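Local coordinates for conserved lipoprotein, putative (PDB 4L1N) that is of unknown function but belongs to the DUF4652 family of the beta-propeller clan and is probably tethered to the bacterial membrane as a lipoprotein, at residues K121-F126 and L131-S136; E160-K165 and V183-Y188; Y97-N100 and S105-E108; E91-I96 and L111-Q116. One frame throughout, in Å; residues are numbered along the deposited sequence.

Interaction 1 (K121-F126 and L131-S136); sequences KYIDWF and LMVVIS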
# COMPACT_ATOMS: atom_id res chain seq x y z
N LYS A 121 3.02 1.06 -2.90
CA LYS A 121 2.90 2.22 -3.79
C LYS A 121 1.79 3.19 -3.32
O LYS A 121 1.94 4.40 -3.48
CB LYS A 121 2.64 1.76 -5.24
CG LYS A 121 2.56 2.86 -6.29
CD LYS A 121 3.82 3.71 -6.44
CE LYS A 121 4.21 3.87 -7.87
NZ LYS A 121 5.69 3.96 -7.99
N TYR A 122 0.67 2.65 -2.79
CA TYR A 122 -0.48 3.41 -2.28
C TYR A 122 -1.03 2.71 -1.05
O TYR A 122 -1.17 1.49 -1.05
CB TYR A 122 -1.60 3.61 -3.34
CG TYR A 122 -2.81 4.39 -2.83
CD1 TYR A 122 -3.88 3.73 -2.22
CD2 TYR A 122 -2.87 5.77 -2.94
CE1 TYR A 122 -4.96 4.44 -1.71
CE2 TYR A 122 -3.95 6.49 -2.42
CZ TYR A 122 -4.99 5.82 -1.80
OH TYR A 122 -6.06 6.52 -1.28
N ILE A 123 -1.33 3.50 -0.00
CA ILE A 123 -1.89 2.98 1.23
C ILE A 123 -3.03 3.88 1.69
O ILE A 123 -3.00 5.10 1.51
CB ILE A 123 -0.83 2.76 2.37
CG1 ILE A 123 -0.30 4.09 2.98
CG2 ILE A 123 0.31 1.80 1.97
CD1 ILE A 123 0.13 4.00 4.35
N ASP A 124 -4.05 3.25 2.28
CA ASP A 124 -5.20 3.89 2.93
C ASP A 124 -5.79 2.91 3.92
O ASP A 124 -5.45 1.73 3.89
CB ASP A 124 -6.25 4.39 1.95
CG ASP A 124 -6.93 5.66 2.40
OD1 ASP A 124 -6.91 5.96 3.64
OD2 ASP A 124 -7.50 6.38 1.53
N TRP A 125 -6.62 3.40 4.85
CA TRP A 125 -7.14 2.55 5.91
C TRP A 125 -8.32 1.70 5.48
O TRP A 125 -9.19 2.18 4.75
CB TRP A 125 -7.48 3.40 7.13
CG TRP A 125 -6.25 3.97 7.78
CD1 TRP A 125 -5.70 5.20 7.56
CD2 TRP A 125 -5.41 3.33 8.75
NE1 TRP A 125 -4.60 5.39 8.37
CE2 TRP A 125 -4.40 4.25 9.11
CE3 TRP A 125 -5.43 2.07 9.38
CZ2 TRP A 125 -3.39 3.93 10.04
CZ3 TRP A 125 -4.44 1.77 10.32
CH2 TRP A 125 -3.43 2.68 10.61
N PHE A 126 -8.34 0.43 5.91
CA PHE A 126 -9.41 -0.54 5.66
C PHE A 126 -10.36 -0.54 6.85
O PHE A 126 -11.58 -0.55 6.68
CB PHE A 126 -8.84 -1.94 5.39
CG PHE A 126 -9.88 -3.00 5.13
CD1 PHE A 126 -10.42 -3.74 6.18
CD2 PHE A 126 -10.33 -3.26 3.84
CE1 PHE A 126 -11.40 -4.70 5.94
CE2 PHE A 126 -11.32 -4.22 3.61
CZ PHE A 126 -11.84 -4.94 4.66
N LEU A 131 -4.65 -1.88 6.82
CA LEU A 131 -4.48 -0.97 5.70
C LEU A 131 -4.86 -1.63 4.38
O LEU A 131 -4.86 -2.86 4.27
CB LEU A 131 -3.01 -0.51 5.58
CG LEU A 131 -2.43 0.45 6.60
CD1 LEU A 131 -0.94 0.39 6.56
CD2 LEU A 131 -2.88 1.88 6.35
N MSE A 132 -5.15 -0.79 3.38
CA MSE A 132 -5.29 -1.15 1.99
C MSE A 132 -3.97 -0.80 1.39
O MSE A 132 -3.56 0.36 1.47
CB MSE A 132 -6.42 -0.40 1.31
CG MSE A 132 -7.79 -0.98 1.63
SE MSE A 132 -9.18 -0.04 0.72
CE MSE A 132 -8.67 1.82 1.10
N VAL A 133 -3.23 -1.80 0.89
CA VAL A 133 -1.90 -1.54 0.34
C VAL A 133 -1.84 -1.99 -1.13
O VAL A 133 -2.20 -3.13 -1.46
CB VAL A 133 -0.76 -2.19 1.19
CG1 VAL A 133 0.62 -1.81 0.66
CG2 VAL A 133 -0.88 -1.83 2.66
N VAL A 134 -1.32 -1.10 -2.00
CA VAL A 134 -1.05 -1.42 -3.39
C VAL A 134 0.44 -1.75 -3.48
O VAL A 134 1.27 -0.96 -3.04
CB VAL A 134 -1.46 -0.32 -4.40
CG1 VAL A 134 -1.01 -0.67 -5.81
CG2 VAL A 134 -2.97 -0.08 -4.36
N ILE A 135 0.76 -2.95 -4.00
CA ILE A 135 2.14 -3.38 -4.17
C ILE A 135 2.42 -3.42 -5.66
O ILE A 135 1.79 -4.18 -6.40
CB ILE A 135 2.45 -4.70 -3.42
CG1 ILE A 135 2.59 -4.40 -1.91
CG2 ILE A 135 3.76 -5.34 -3.94
CD1 ILE A 135 2.23 -5.46 -1.03
N SER A 136 3.35 -2.54 -6.08
CA SER A 136 3.86 -2.33 -7.43
C SER A 136 5.37 -2.61 -7.51
O SER A 136 6.00 -2.73 -6.48
CB SER A 136 3.60 -0.90 -7.88
OG SER A 136 4.38 0.05 -7.17
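Segments 121-126 and 131-136 form an antiparallel beta hairpin near the centre of the chain, where strand 118-125 ends the larger sheet beside strand 130-137. The segment axes lie 4.4 Å apart at an angle of 168°. Two pairs carry the register. Asp124 and Met132 (modelled as selenomethionine) form a hydrogen-bonded pair: Met132 N donates to Asp124 O at 2.6 Å, and Asp124 N returns a bond to Met132 O. Ile123 and Val133 form the adjacent non-hydrogen-bonded pair; their side chains lie alongside one another, with Ile123 CG2 3.9 Å from Val133 CG1. Ile123 packs on Ala79 and Ile81 of strand 77-82, Val133 on Val151.

On the face of Asp124 and Met132, the selenomethionine chain runs out straight to SE and bends only at chi3 (-47°), which brings CE to 3.6 Å from Asp124 CB. Its CG meets the edge of the Phe126 ring, near the ring plane. Tyr122, Met132 and Val134 also touch strand 169-177 of the smaller sheet.

At the turn end Leu131 is set obliquely to Trp125 and lays CD2 over the centre of the six-membered ring, 3.9 Å from its centroid and 13° off the normal, a CH-pi contact.

Ile123 and Val133 thus make an apolar face, while the other mixes Met132 and Val134 with Asp124 and Tyr122. Asp124 OD1 and Trp125 NE1 are hydrogen-bonded to main-chain atoms, Trp125 N and Lys70 O. Main-chain hydrogen bonds hold the strands together, and side-chain packing adds to them in a mostly buried setting.

Interaction 2 (E160-K165 and V183-Y188); sequences ELYNTK and VQILVY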
# COMPACT_ATOMS: atom_id res chain seq x y z
N GLU A 160 -5.25 -10.72 -0.28
CA GLU A 160 -5.59 -9.98 -1.49
C GLU A 160 -6.98 -9.42 -1.42
O GLU A 160 -7.89 -10.09 -0.93
CB GLU A 160 -5.51 -10.86 -2.75
CG GLU A 160 -4.15 -11.41 -3.14
CD GLU A 160 -4.17 -12.23 -4.43
OE1 GLU A 160 -5.26 -12.40 -5.02
OE2 GLU A 160 -3.09 -12.72 -4.83
N LEU A 161 -7.17 -8.20 -1.93
CA LEU A 161 -8.50 -7.60 -2.01
C LEU A 161 -8.90 -7.54 -3.46
O LEU A 161 -10.08 -7.68 -3.80
CB LEU A 161 -8.53 -6.18 -1.41
CG LEU A 161 -8.62 -6.05 0.07
CD1 LEU A 161 -8.42 -4.59 0.46
CD2 LEU A 161 -9.93 -6.55 0.57
N TYR A 162 -7.90 -7.25 -4.33
CA TYR A 162 -8.11 -7.12 -5.75
C TYR A 162 -6.82 -7.41 -6.52
O TYR A 162 -5.90 -6.61 -6.51
CB TYR A 162 -8.64 -5.70 -6.12
CG TYR A 162 -9.39 -5.70 -7.43
CD1 TYR A 162 -8.72 -5.85 -8.63
CD2 TYR A 162 -10.78 -5.65 -7.46
CE1 TYR A 162 -9.40 -5.89 -9.84
CE2 TYR A 162 -11.47 -5.73 -8.66
CZ TYR A 162 -10.78 -5.87 -9.85
OH TYR A 162 -11.42 -5.92 -11.06
N ASN A 163 -6.78 -8.55 -7.18
CA ASN A 163 -5.71 -8.96 -8.07
C ASN A 163 -6.35 -9.22 -9.42
O ASN A 163 -7.19 -10.12 -9.51
CB ASN A 163 -5.00 -10.20 -7.53
CG ASN A 163 -3.93 -10.76 -8.43
OD1 ASN A 163 -3.72 -10.32 -9.56
ND2 ASN A 163 -3.22 -11.75 -7.94
N THR A 164 -5.96 -8.45 -10.46
CA THR A 164 -6.54 -8.60 -11.80
C THR A 164 -5.99 -9.83 -12.56
O THR A 164 -6.51 -10.14 -13.63
CB THR A 164 -6.28 -7.36 -12.67
OG1 THR A 164 -4.91 -7.33 -13.01
CG2 THR A 164 -6.68 -6.03 -12.01
N LYS A 165 -4.91 -10.46 -12.08
CA LYS A 165 -4.19 -11.58 -12.69
C LYS A 165 -3.74 -11.22 -14.16
O LYS A 165 -3.54 -12.09 -14.99
CB LYS A 165 -5.00 -12.89 -12.63
CG LYS A 165 -5.29 -13.38 -11.21
CD LYS A 165 -4.26 -14.38 -10.70
CE LYS A 165 -4.41 -14.75 -9.24
NZ LYS A 165 -3.43 -15.79 -8.84
N VAL A 183 -12.23 0.54 -6.54
CA VAL A 183 -10.86 0.18 -6.93
C VAL A 183 -10.53 0.81 -8.30
O VAL A 183 -11.25 0.53 -9.28
CB VAL A 183 -10.72 -1.37 -6.95
CG1 VAL A 183 -9.35 -1.82 -7.41
CG2 VAL A 183 -11.04 -1.98 -5.59
N GLN A 184 -9.45 1.66 -8.38
CA GLN A 184 -9.07 2.20 -9.69
C GLN A 184 -8.07 1.32 -10.32
O GLN A 184 -7.03 1.01 -9.72
CB GLN A 184 -8.55 3.63 -9.66
CG GLN A 184 -9.64 4.63 -9.51
CD GLN A 184 -10.30 5.00 -10.78
OE1 GLN A 184 -11.51 4.96 -10.87
NE2 GLN A 184 -9.55 5.42 -11.76
N ILE A 185 -8.36 0.93 -11.56
CA ILE A 185 -7.48 0.08 -12.32
C ILE A 185 -7.00 0.87 -13.53
O ILE A 185 -7.80 1.54 -14.15
CB ILE A 185 -8.23 -1.24 -12.70
CG1 ILE A 185 -8.78 -1.91 -11.46
CG2 ILE A 185 -7.35 -2.21 -13.51
CD1 ILE A 185 -10.01 -2.51 -11.62
N LEU A 186 -5.71 0.81 -13.85
CA LEU A 186 -5.14 1.39 -15.05
C LEU A 186 -4.92 0.23 -16.07
O LEU A 186 -4.13 -0.70 -15.82
CB LEU A 186 -3.84 2.14 -14.75
CG LEU A 186 -2.99 2.61 -15.95
CD1 LEU A 186 -3.53 3.89 -16.54
CD2 LEU A 186 -1.50 2.77 -15.56
N VAL A 187 -5.71 0.24 -17.15
CA VAL A 187 -5.63 -0.78 -18.19
C VAL A 187 -4.81 -0.30 -19.39
O VAL A 187 -5.14 0.71 -19.97
CB VAL A 187 -7.00 -1.26 -18.65
CG1 VAL A 187 -6.87 -2.53 -19.47
CG2 VAL A 187 -7.94 -1.46 -17.46
N TYR A 188 -3.75 -1.04 -19.75
CA TYR A 188 -2.94 -0.81 -20.94
C TYR A 188 -3.55 -1.68 -22.04
O TYR A 188 -3.98 -2.80 -21.77
CB TYR A 188 -1.49 -1.15 -20.67
CG TYR A 188 -0.74 -0.12 -19.83
CD1 TYR A 188 -0.30 1.08 -20.39
CD2 TYR A 188 -0.37 -0.41 -18.52
CE1 TYR A 188 0.46 1.99 -19.65
CE2 TYR A 188 0.37 0.50 -17.77
CZ TYR A 188 0.78 1.70 -18.33
OH TYR A 188 1.52 2.58 -17.56
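The Tyr162 ring carries Val183 CG1 over one face, 3.9 Å above the plane and offset toward the rim, while Thr164 CG2 of the same segment lies in plane at its edge. Val183 CG1 is 4.2 Å from the ring centroid and 23° off the normal, a CH-pi contact in which the two side chains meet at a slant. At the phenol end Ile185 approaches the ring obliquely, its chain roughly perpendicular to that of the tyrosine; CD1 is 3.7 Å from Tyr162 OH and 3.9 Å from CZ. Tyr162 can span both residues because chi1 (-156°) swings the ring away from its own backbone N and over strand 180-188. Val183 and Ile185, two residues apart, present their side chains to it from the same side of that strand. Thr164 CG2 completes the contact by sliding past Ile185 CG2 at 4.2 Å, in the opposite direction.

The loop is shaped from within. Leu161 and Tyr162 both face Leu148 in a classic beta bulge, where the chain turns a corner after strand 157-160. Asn163 OD1 accepts from Lys165 N at 2.8 Å, an Asx turn, and Thr164 OG1 is bonded to Lys169 O. Val171 of strand 169-177 and Ile203 of strand 196-204 also touch the tyrosine.

All direct contacts between 160-165 and 183-188 are made by side chains; Tyr162 CA and Val183 CA, the nearest pair of CA atoms, are 7.9 Å apart. The loop is therefore seated on the three-stranded sheet by aromatic and aliphatic packing, probably dispersive, without backbone pairing.

Interaction 3 (Y97-N100 and S105-E108); sequences YIKN and SKWE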
# COMPACT_ATOMS: atom_id res chain seq x y z
N TYR A 97 5.39 3.21 7.24
CA TYR A 97 5.68 3.74 8.58
C TYR A 97 4.37 3.87 9.36
O TYR A 97 3.45 4.47 8.83
CB TYR A 97 6.39 5.10 8.45
CG TYR A 97 7.90 5.06 8.54
CD1 TYR A 97 8.63 4.04 7.92
CD2 TYR A 97 8.61 6.05 9.22
CE1 TYR A 97 10.02 4.01 7.98
CE2 TYR A 97 10.00 6.02 9.28
CZ TYR A 97 10.71 5.01 8.65
OH TYR A 97 12.08 4.97 8.75
N ILE A 98 4.26 3.24 10.54
CA ILE A 98 3.06 3.31 11.39
C ILE A 98 3.42 3.96 12.75
O ILE A 98 4.54 3.82 13.26
CB ILE A 98 2.31 1.95 11.56
CG1 ILE A 98 1.87 1.42 10.19
CG2 ILE A 98 1.07 2.06 12.47
CD1 ILE A 98 2.19 0.11 10.03
N LYS A 99 2.45 4.70 13.29
CA LYS A 99 2.57 5.46 14.53
C LYS A 99 1.37 5.22 15.43
O LYS A 99 0.24 5.42 14.99
CB LYS A 99 2.65 6.95 14.15
CG LYS A 99 3.70 7.79 14.87
CD LYS A 99 4.01 9.11 14.11
CE LYS A 99 2.83 10.03 13.86
NZ LYS A 99 3.21 11.26 13.12
N ASN A 100 1.60 4.78 16.68
CA ASN A 100 0.53 4.66 17.68
C ASN A 100 0.48 6.02 18.34
O ASN A 100 1.35 6.33 19.15
CB ASN A 100 0.77 3.52 18.68
CG ASN A 100 -0.38 3.28 19.62
OD1 ASN A 100 -1.02 4.20 20.17
ND2 ASN A 100 -0.65 2.01 19.88
N SER A 105 4.28 5.29 20.08
CA SER A 105 5.11 4.21 19.53
C SER A 105 5.25 4.39 18.04
O SER A 105 4.34 4.93 17.41
CB SER A 105 4.50 2.84 19.81
OG SER A 105 4.15 2.66 21.17
N LYS A 106 6.37 3.93 17.48
CA LYS A 106 6.67 4.00 16.05
C LYS A 106 7.27 2.68 15.58
O LYS A 106 8.14 2.13 16.24
CB LYS A 106 7.67 5.14 15.74
CG LYS A 106 7.21 6.55 16.10
CD LYS A 106 8.40 7.49 16.31
CE LYS A 106 7.96 8.79 16.94
NZ LYS A 106 8.90 9.89 16.61
N TRP A 107 6.82 2.19 14.44
CA TRP A 107 7.37 0.99 13.80
C TRP A 107 7.20 1.11 12.28
O TRP A 107 6.62 2.08 11.80
CB TRP A 107 6.75 -0.30 14.36
CG TRP A 107 5.31 -0.55 14.01
CD1 TRP A 107 4.85 -1.30 12.96
CD2 TRP A 107 4.17 -0.24 14.81
NE1 TRP A 107 3.48 -1.42 13.03
CE2 TRP A 107 3.04 -0.77 14.16
CE3 TRP A 107 3.99 0.47 16.02
CZ2 TRP A 107 1.74 -0.61 14.66
CZ3 TRP A 107 2.71 0.63 16.51
CH2 TRP A 107 1.60 0.13 15.81
N GLU A 108 7.81 0.17 11.54
CA GLU A 108 7.75 0.12 10.09
C GLU A 108 7.40 -1.30 9.63
O GLU A 108 7.74 -2.28 10.30
CB GLU A 108 9.05 0.64 9.43
CG GLU A 108 10.26 -0.28 9.48
CD GLU A 108 11.56 0.24 8.89
OE1 GLU A 108 12.05 1.30 9.33
OE2 GLU A 108 12.15 -0.50 8.07
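Ile98 packs over a face of Trp107 across the antiparallel beta hairpin of strands 95-100 and 105-111, far from the centre of the chain, the segment axes crossing at 161°. The two residues are a hydrogen-bonded pair, Ile98 N to Trp107 O at 2.9 Å and Trp107 N to Ile98 O at 3.0 Å. With chi1 at 70°, Trp107 CG sits between its own backbone N and carbonyl carbon, and the indole leans back across the partner strand. Ile98 CB then makes a CH-pi contact with the five-membered ring, 4.0 Å from the centroid, while CG2 reaches the benzo side at CZ2 and CD1 the pyrrole nitrogen. NE1 itself is bonded to Ile153 O, and Lys54 makes a cation-pi contact with the indole. Asn100 CB meets the ring obliquely near CZ3.

On the other face, Tyr97 and Glu108 run side by side in a non-hydrogen-bonded pair, ring and carboxylate planes 32° apart; Glu108 CB packs 3.7 Å from Tyr97 CD1. Lys99 and Lys106 also run in the same direction, touching through CG atoms, but their ends diverge: Lys106, extended beyond CG, hydrogen-bonds through NZ to Lys59 O and Ser61 O, whereas Lys99 bends at chi3 and makes a cation-pi contact with Trp69. The ammonium nitrogens, Lys99 NZ and Lys106 NZ, finish 6.8 Å apart.

Interaction 4 (E91-I96 and L111-Q116); sequences EGVGKI and LDQDQQ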
# COMPACT_ATOMS: atom_id res chain seq x y z
N GLU A 91 11.64 6.31 -7.53
CA GLU A 91 12.08 4.92 -7.62
C GLU A 91 12.62 4.42 -6.29
O GLU A 91 13.11 5.22 -5.48
CB GLU A 91 13.16 4.77 -8.70
CG GLU A 91 12.61 4.52 -10.09
CD GLU A 91 13.58 3.98 -11.13
OE1 GLU A 91 14.76 3.72 -10.79
OE2 GLU A 91 13.14 3.81 -12.29
N GLY A 92 12.52 3.12 -6.08
CA GLY A 92 13.02 2.47 -4.87
C GLY A 92 11.96 1.70 -4.12
O GLY A 92 10.78 1.76 -4.48
N VAL A 93 12.40 0.96 -3.07
CA VAL A 93 11.54 0.17 -2.20
C VAL A 93 11.16 1.05 -1.01
O VAL A 93 12.02 1.39 -0.20
CB VAL A 93 12.19 -1.17 -1.76
CG1 VAL A 93 11.37 -1.87 -0.68
CG2 VAL A 93 12.41 -2.11 -2.94
N GLY A 94 9.90 1.45 -0.96
CA GLY A 94 9.35 2.25 0.13
C GLY A 94 9.03 1.36 1.31
O GLY A 94 8.93 0.13 1.17
N LYS A 95 8.91 1.96 2.50
CA LYS A 95 8.56 1.27 3.74
C LYS A 95 7.26 1.87 4.31
O LYS A 95 7.12 3.09 4.30
CB LYS A 95 9.69 1.41 4.78
CG LYS A 95 11.11 1.07 4.33
CD LYS A 95 12.11 2.01 5.02
CE LYS A 95 13.37 1.33 5.53
NZ LYS A 95 14.06 2.13 6.60
N ILE A 96 6.32 1.04 4.81
CA ILE A 96 5.10 1.57 5.45
C ILE A 96 5.45 1.92 6.90
O ILE A 96 5.78 1.03 7.69
CB ILE A 96 3.86 0.63 5.37
CG1 ILE A 96 3.52 0.22 3.92
CG2 ILE A 96 2.65 1.28 6.05
CD1 ILE A 96 2.67 -1.03 3.85
N LEU A 111 8.54 -4.96 3.29
CA LEU A 111 8.28 -6.05 2.39
C LEU A 111 9.39 -7.09 2.48
O LEU A 111 10.55 -6.76 2.25
CB LEU A 111 8.18 -5.46 0.99
CG LEU A 111 7.24 -6.10 -0.01
CD1 LEU A 111 5.85 -6.31 0.57
CD2 LEU A 111 7.18 -5.27 -1.24
N ASP A 112 9.03 -8.31 2.92
CA ASP A 112 9.92 -9.48 3.02
C ASP A 112 10.14 -9.96 1.60
O ASP A 112 9.19 -10.45 0.96
CB ASP A 112 9.26 -10.56 3.90
CG ASP A 112 10.08 -11.79 4.26
OD1 ASP A 112 11.22 -11.92 3.76
OD2 ASP A 112 9.58 -12.63 5.05
N GLN A 113 11.33 -9.71 1.06
CA GLN A 113 11.72 -10.05 -0.31
C GLN A 113 13.23 -10.14 -0.41
O GLN A 113 13.94 -9.36 0.23
CB GLN A 113 11.16 -9.05 -1.34
CG GLN A 113 11.30 -7.58 -0.96
CD GLN A 113 10.97 -6.64 -2.09
OE1 GLN A 113 10.40 -7.02 -3.13
NE2 GLN A 113 11.33 -5.39 -1.90
N ASP A 114 13.71 -11.10 -1.21
CA ASP A 114 15.14 -11.41 -1.38
C ASP A 114 15.85 -10.37 -2.25
O ASP A 114 17.02 -10.08 -2.03
CB ASP A 114 15.32 -12.81 -1.97
CG ASP A 114 14.43 -13.85 -1.29
OD1 ASP A 114 14.71 -14.18 -0.10
OD2 ASP A 114 13.43 -14.28 -1.92
N GLN A 115 15.13 -9.83 -3.23
CA GLN A 115 15.59 -8.79 -4.14
C GLN A 115 14.73 -7.55 -3.92
O GLN A 115 13.58 -7.69 -3.51
CB GLN A 115 15.53 -9.26 -5.60
CG GLN A 115 16.51 -10.40 -5.93
CD GLN A 115 16.53 -10.77 -7.40
OE1 GLN A 115 15.49 -10.89 -8.07
NE2 GLN A 115 17.72 -11.00 -7.92
N GLN A 116 15.27 -6.36 -4.20
CA GLN A 116 14.57 -5.08 -4.05
C GLN A 116 13.72 -4.79 -5.30
O GLN A 116 13.93 -3.75 -5.95
CB GLN A 116 15.62 -3.95 -3.84
CG GLN A 116 16.43 -4.05 -2.53
CD GLN A 116 15.75 -3.35 -1.38
OE1 GLN A 116 15.08 -3.97 -0.54
NE2 GLN A 116 15.92 -2.03 -1.31
O HOH W 1 9.22 -2.32 2.24
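Val93 rests against two glutamine side chains of the loop after strand 105-111. Its CG2 touches Gln113 NE2 at 3.6 Å and Gln116 CB at 3.8 Å, and CG1 also meets the Gln113 amide nitrogen. Val93 and Gln113 come from opposite directions. Gln116 instead folds at chi2 (-89°), which turns its amide back beside Val93, with NE2 3.9 Å from Val93 CB. The backbone carbonyl of Gln116 lies against the same methyl, CG2.

Farther out, Gln113 is extended beyond CG, and its NE2 donates to Asn118 O, a bond that would help hold the amide against Val93. Other bonds tie down the backbone of 91-96. Deeper toward strand 95-100 a water joins the two segments: it donates to Gly94 O at 2.7 Å and accepts from Leu111 N at 2.9 Å. Gly94 N is bonded to Thr119 OG1, and Gly92 pairs through its backbone with Ala138.

The contact lies at the surface, where one small aliphatic side chain packs on polar ones. The direct touches are van der Waals in character, so the hydrogen bonding that links the two segments here passes through the water.

Overall arrangement
Interaction 3 is nested in the loop closed by interaction 4, and both use strand 95-100; their centres are about 17 Å apart, yet Glu108 OE1 reaches Lys95 NZ in a long, weak ion pair. Interaction 1 is the central element. Ile96 from 91-96 packs on its Leu131, Ile123 and Val133, with Leu131 CD1 3.7 Å from Ile96 CG2, and Leu111 meets Ile135. On its other face Met132 and Phe126 touch Leu161, at the start of the loop whose Tyr162 and Thr164 meet strand 180-188 of the smaller sheet. Interactions 2 and 3 lie on opposite sides of the chain's centre, about 28 Å apart between centres. With no known active site, these contacts describe the packing of an all-beta fold.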